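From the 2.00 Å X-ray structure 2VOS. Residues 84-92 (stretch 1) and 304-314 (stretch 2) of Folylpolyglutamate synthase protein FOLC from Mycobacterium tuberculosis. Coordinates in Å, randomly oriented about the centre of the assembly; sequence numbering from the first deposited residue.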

ATOM      1  N   ALA A  84     -11.353  -7.244   3.707  1.00 24.25           N
ATOM      2  CA  ALA A  84     -11.580  -8.614   4.152  1.00 23.74           C
ATOM      3  C   ALA A  84     -12.571  -8.701   5.342  1.00 24.78           C
ATOM      4  O   ALA A  84     -13.454  -9.580   5.358  1.00 24.42           O
ATOM      5  CB  ALA A  84     -10.228  -9.283   4.548  1.00 24.14           C
ATOM      6  N   LEU A  85     -12.372  -7.854   6.361  1.00 23.96           N
ATOM      7  CA  LEU A  85     -13.246  -7.842   7.548  1.00 24.64           C
ATOM      8  C   LEU A  85     -14.696  -7.443   7.172  1.00 25.60           C
ATOM      9  O   LEU A  85     -15.659  -8.099   7.582  1.00 25.32           O
ATOM     10  CB  LEU A  85     -12.693  -6.866   8.597  1.00 24.12           C
ATOM     11  CG  LEU A  85     -11.389  -7.286   9.292  1.00 26.57           C
ATOM     12  CD1 LEU A  85     -10.844  -6.064  10.073  1.00 26.66           C
ATOM     13  CD2 LEU A  85     -11.617  -8.453  10.307  1.00 25.65           C
ATOM     14  N   VAL A  86     -14.879  -6.393   6.366  1.00 24.16           N
ATOM     15  CA  VAL A  86     -16.222  -5.965   6.002  1.00 25.20           C
ATOM     16  C   VAL A  86     -16.919  -7.055   5.153  1.00 25.94           C
ATOM     17  O   VAL A  86     -18.169  -7.348   5.299  1.00 26.05           O
ATOM     18  CB  VAL A  86     -16.181  -4.609   5.266  1.00 24.99           C
ATOM     19  CG1 VAL A  86     -17.559  -4.274   4.636  1.00 25.33           C
ATOM     20  CG2 VAL A  86     -15.660  -3.536   6.211  1.00 26.58           C
ATOM     21  N   THR A  87     -16.146  -7.710   4.305  1.00 23.84           N
ATOM     22  CA  THR A  87     -16.670  -8.803   3.479  1.00 25.92           C
ATOM     23  C   THR A  87     -17.075 -10.040   4.343  1.00 25.86           C
ATOM     24  O   THR A  87     -18.073 -10.708   4.064  1.00 27.45           O
ATOM     25  CB  THR A  87     -15.573  -9.221   2.408  1.00 25.14           C
ATOM     26  OG1 THR A  87     -15.358  -8.099   1.494  1.00 27.22           O
ATOM     27  CG2 THR A  87     -16.035 -10.450   1.627  1.00 26.35           C
ATOM     28  N   ALA A  88     -16.259 -10.364   5.332  1.00 27.12           N
ATOM     29  CA  ALA A  88     -16.542 -11.441   6.328  1.00 27.47           C
ATOM     30  C   ALA A  88     -17.823 -11.110   7.136  1.00 29.59           C
ATOM     31  O   ALA A  88     -18.498 -12.028   7.663  1.00 29.66           O
ATOM     32  CB  ALA A  88     -15.357 -11.591   7.319  1.00 26.95           C
ATOM     33  N   LEU A  89     -18.153  -9.819   7.240  1.00 29.94           N
ATOM     34  CA  LEU A  89     -19.382  -9.362   7.891  1.00 30.39           C
ATOM     35  C   LEU A  89     -20.496  -9.263   6.835  1.00 31.63           C
ATOM     36  O   LEU A  89     -21.601  -8.753   7.111  1.00 33.69           O
ATOM     37  CB  LEU A  89     -19.144  -7.984   8.497  1.00 30.20           C
ATOM     38  CG  LEU A  89     -18.211  -8.104   9.690  1.00 30.16           C
ATOM     39  CD1 LEU A  89     -17.700  -6.707  10.099  1.00 32.14           C
ATOM     40  CD2 LEU A  89     -19.061  -8.812  10.816  1.00 33.24           C
ATOM     41  N   HIS A  90     -20.203  -9.742   5.625  1.00 31.02           N
ATOM     42  CA  HIS A  90     -21.197  -9.865   4.554  1.00 31.83           C
ATOM     43  C   HIS A  90     -21.794  -8.595   3.917  1.00 32.17           C
ATOM     44  O   HIS A  90     -22.886  -8.665   3.294  1.00 29.95           O
ATOM     45  CB  HIS A  90     -22.305 -10.767   5.029  1.00 34.21           C
ATOM     46  CG  HIS A  90     -21.766 -11.985   5.697  1.00 35.48           C
ATOM     47  ND1 HIS A  90     -21.178 -13.002   4.980  1.00 36.08           N
ATOM     48  CD2 HIS A  90     -21.654 -12.309   7.009  1.00 33.69           C
ATOM     49  CE1 HIS A  90     -20.777 -13.938   5.828  1.00 36.93           C
ATOM     50  NE2 HIS A  90     -21.084 -13.551   7.059  1.00 33.36           N
ATOM     51  N   ARG A  91     -21.069  -7.478   4.049  1.00 30.41           N
ATOM     52  CA  ARG A  91     -21.388  -6.258   3.257  1.00 30.35           C
ATOM     53  C   ARG A  91     -20.546  -6.242   1.978  1.00 30.57           C
ATOM     54  O   ARG A  91     -19.405  -6.710   1.958  1.00 31.31           O
ATOM     55  CB  ARG A  91     -21.088  -4.999   4.067  1.00 29.32           C
ATOM     56  CG  ARG A  91     -22.253  -4.561   4.989  1.00 31.89           C
ATOM     57  CD  ARG A  91     -22.682  -5.655   5.988  1.00 32.60           C
ATOM     58  NE  ARG A  91     -23.465  -5.046   7.095  1.00 33.70           N
ATOM     59  CZ  ARG A  91     -23.584  -5.566   8.311  1.00 35.28           C
ATOM     60  NH1 ARG A  91     -22.980  -6.726   8.615  1.00 36.04           N
ATOM     61  NH2 ARG A  91     -24.268  -4.922   9.229  1.00 36.46           N
ATOM     62  N   ARG A  92     -21.105  -5.694   0.916  1.00 28.83           N
ATOM     63  CA  ARG A  92     -20.470  -5.723  -0.353  1.00 28.79           C
ATOM     64  C   ARG A  92     -19.524  -4.560  -0.383  1.00 28.86           C
ATOM     65  O   ARG A  92     -19.926  -3.416  -0.063  1.00 27.35           O
ATOM     66  CB  ARG A  92     -21.537  -5.579  -1.435  1.00 28.55           C
ATOM     67  CG  ARG A  92     -20.970  -5.753  -2.763  1.00 35.52           C
ATOM     68  CD  ARG A  92     -22.054  -5.890  -3.833  1.00 39.16           C
ATOM     69  NE  ARG A  92     -21.349  -6.484  -4.918  1.00 41.24           N
ATOM     70  CZ  ARG A  92     -21.656  -6.286  -6.176  1.00 40.14           C
ATOM     71  NH1 ARG A  92     -20.954  -6.898  -7.097  1.00 37.87           N
ATOM     72  NH2 ARG A  92     -22.697  -5.517  -6.474  1.00 40.64           N
TER
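Stretch 2 304-314: LALASVEAFFG

Stretch 2 packs on stretch 1 as one helix crossing another through a mainly apolar contact, with no hydrogen bond between them. Residues 304-312 are helical, and their axis runs in the same general sense as that of helix 84-88, crossing it at -46° with a closest approach of 10.2 Å. The backbones come nearest at Val-86 and Val-309, whose CA atoms lie 6.9 Å apart.

Val-309 sits at the middle of the contact, where the backbones come nearest. Its CB points toward stretch 1, and its closest approaches are CG2 to Leu-85 CB at 3.9 Å, CG2 to Val-86 CG2 at 3.9 Å and CG1 to Leu-89 CD1 at 3.8 Å. One turn earlier, the small side chain of Ala-305 leaves room for the long Leu-85, whose CD1 reaches 4.2 Å from Ala-305 CB and 3.8 Å from Leu-306 CA.

One turn after Val-309, Phe-313 continues the same face. Its broad ring places CE1 3.6 Å from Leu-89 CD1, and CE2 lies 3.7 Å from Arg-91 NE, over one face of the guanidinium. That group is steadied by a hydrogen bond from Arg-91 NH1 to Leu-89 O (2.9 Å). Gly-314 then ends the helix in a Schellman motif, its positive phi being one that glycine adopts readily.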

ATOM      1  N   LEU A 304      -5.169  -2.103  13.600  1.00 38.06           N
ATOM      2  CA  LEU A 304      -5.654  -0.827  13.104  1.00 38.62           C
ATOM      3  C   LEU A 304      -6.889  -1.019  12.200  1.00 37.28           C
ATOM      4  O   LEU A 304      -7.848  -0.248  12.273  1.00 37.59           O
ATOM      5  CB  LEU A 304      -4.526  -0.145  12.292  1.00 38.68           C
ATOM      6  CG  LEU A 304      -4.852   1.256  11.797  1.00 41.70           C
ATOM      7  CD1 LEU A 304      -5.188   2.179  13.003  1.00 40.72           C
ATOM      8  CD2 LEU A 304      -3.552   1.826  11.058  1.00 43.46           C
ATOM      9  N   ALA A 305      -6.822  -2.023  11.299  1.00 37.66           N
ATOM     10  CA  ALA A 305      -7.943  -2.370  10.416  1.00 38.20           C
ATOM     11  C   ALA A 305      -9.168  -2.810  11.244  1.00 39.38           C
ATOM     12  O   ALA A 305     -10.343  -2.456  10.943  1.00 39.84           O
ATOM     13  CB  ALA A 305      -7.529  -3.485   9.469  1.00 39.20           C
ATOM     14  N   LEU A 306      -8.924  -3.620  12.276  1.00 38.28           N
ATOM     15  CA  LEU A 306     -10.016  -4.061  13.137  1.00 37.86           C
ATOM     16  C   LEU A 306     -10.712  -2.847  13.799  1.00 38.85           C
ATOM     17  O   LEU A 306     -11.935  -2.690  13.694  1.00 40.72           O
ATOM     18  CB  LEU A 306      -9.502  -5.047  14.174  1.00 37.27           C
ATOM     19  CG  LEU A 306     -10.453  -5.387  15.354  1.00 41.14           C
ATOM     20  CD1 LEU A 306     -11.608  -6.193  14.744  1.00 36.28           C
ATOM     21  CD2 LEU A 306      -9.730  -6.231  16.443  1.00 39.70           C
ATOM     22  N   ALA A 307      -9.958  -1.988  14.464  1.00 38.88           N
ATOM     23  CA  ALA A 307     -10.524  -0.808  15.117  1.00 38.75           C
ATOM     24  C   ALA A 307     -11.292   0.054  14.099  1.00 39.75           C
ATOM     25  O   ALA A 307     -12.405   0.520  14.383  1.00 41.58           O
ATOM     26  CB  ALA A 307      -9.401   0.004  15.805  1.00 37.20           C
ATOM     27  N   SER A 308     -10.791   0.174  12.873  1.00 39.06           N
ATOM     28  CA  SER A 308     -11.485   0.958  11.842  1.00 39.40           C
ATOM     29  C   SER A 308     -12.849   0.340  11.465  1.00 39.65           C
ATOM     30  O   SER A 308     -13.834   1.049  11.241  1.00 39.42           O
ATOM     31  CB  SER A 308     -10.622   1.047  10.570  1.00 40.32           C
ATOM     32  OG  SER A 308      -9.375   1.656  10.881  1.00 44.87           O
ATOM     33  N   VAL A 309     -12.884  -0.982  11.355  1.00 39.64           N
ATOM     34  CA  VAL A 309     -14.122  -1.672  10.968  1.00 39.48           C
ATOM     35  C   VAL A 309     -15.113  -1.625  12.154  1.00 40.59           C
ATOM     36  O   VAL A 309     -16.330  -1.424  11.953  1.00 40.58           O
ATOM     37  CB  VAL A 309     -13.858  -3.085  10.502  1.00 40.14           C
ATOM     38  CG1 VAL A 309     -15.185  -3.842  10.383  1.00 39.38           C
ATOM     39  CG2 VAL A 309     -13.157  -3.020   9.134  1.00 37.01           C
ATOM     40  N   GLU A 310     -14.579  -1.746  13.378  1.00 40.38           N
ATOM     41  CA  GLU A 310     -15.386  -1.617  14.602  1.00 40.26           C
ATOM     42  C   GLU A 310     -16.002  -0.234  14.631  1.00 41.09           C
ATOM     43  O   GLU A 310     -17.218  -0.093  14.891  1.00 41.67           O
ATOM     44  CB  GLU A 310     -14.524  -1.817  15.843  1.00 39.52           C
ATOM     45  CG  GLU A 310     -14.201  -3.280  16.090  1.00 40.31           C
ATOM     46  CD  GLU A 310     -13.394  -3.427  17.344  1.00 42.83           C
ATOM     47  OE1 GLU A 310     -12.311  -2.806  17.411  1.00 39.78           O
ATOM     48  OE2 GLU A 310     -13.885  -4.050  18.319  1.00 43.27           O
ATOM     49  N   ALA A 311     -15.184   0.782  14.385  1.00 40.61           N
ATOM     50  CA  ALA A 311     -15.652   2.184  14.408  1.00 42.19           C
ATOM     51  C   ALA A 311     -16.752   2.389  13.371  1.00 43.41           C
ATOM     52  O   ALA A 311     -17.805   2.951  13.683  1.00 44.36           O
ATOM     53  CB  ALA A 311     -14.526   3.139  14.104  1.00 42.24           C
ATOM     54  N   PHE A 312     -16.522   1.895  12.156  1.00 41.40           N
ATOM     55  CA  PHE A 312     -17.487   1.995  11.078  1.00 42.16           C
ATOM     56  C   PHE A 312     -18.850   1.424  11.463  1.00 43.84           C
ATOM     57  O   PHE A 312     -19.874   2.018  11.164  1.00 42.57           O
ATOM     58  CB  PHE A 312     -16.981   1.278   9.820  1.00 41.98           C
ATOM     59  CG  PHE A 312     -17.918   1.384   8.683  1.00 43.08           C
ATOM     60  CD1 PHE A 312     -17.965   2.537   7.898  1.00 42.26           C
ATOM     61  CD2 PHE A 312     -18.795   0.366   8.417  1.00 44.69           C
ATOM     62  CE1 PHE A 312     -18.887   2.635   6.844  1.00 47.34           C
ATOM     63  CE2 PHE A 312     -19.706   0.448   7.359  1.00 45.26           C
ATOM     64  CZ  PHE A 312     -19.763   1.584   6.577  1.00 46.16           C
ATOM     65  N   PHE A 313     -18.862   0.260  12.114  1.00 43.18           N
ATOM     66  CA  PHE A 313     -20.117  -0.356  12.508  1.00 44.33           C
ATOM     67  C   PHE A 313     -20.559   0.017  13.915  1.00 45.19           C
ATOM     68  O   PHE A 313     -21.507  -0.551  14.398  1.00 46.68           O
ATOM     69  CB  PHE A 313     -20.048  -1.873  12.417  1.00 42.77           C
ATOM     70  CG  PHE A 313     -20.044  -2.377  11.005  1.00 44.70           C
ATOM     71  CD1 PHE A 313     -18.903  -2.950  10.472  1.00 39.72           C
ATOM     72  CD2 PHE A 313     -21.163  -2.231  10.192  1.00 44.41           C
ATOM     73  CE1 PHE A 313     -18.890  -3.421   9.156  1.00 45.69           C
ATOM     74  CE2 PHE A 313     -21.138  -2.700   8.858  1.00 44.76           C
ATOM     75  CZ  PHE A 313     -20.004  -3.274   8.361  1.00 44.46           C
ATOM     76  N   GLY A 314     -19.855   0.907  14.593  1.00 46.14           N
ATOM     77  CA  GLY A 314     -20.244   1.275  15.958  1.00 47.83           C
ATOM     78  C   GLY A 314     -20.018   0.239  17.047  1.00 49.43           C
ATOM     79  O   GLY A 314     -20.735   0.266  18.058  1.00 49.75           O
TER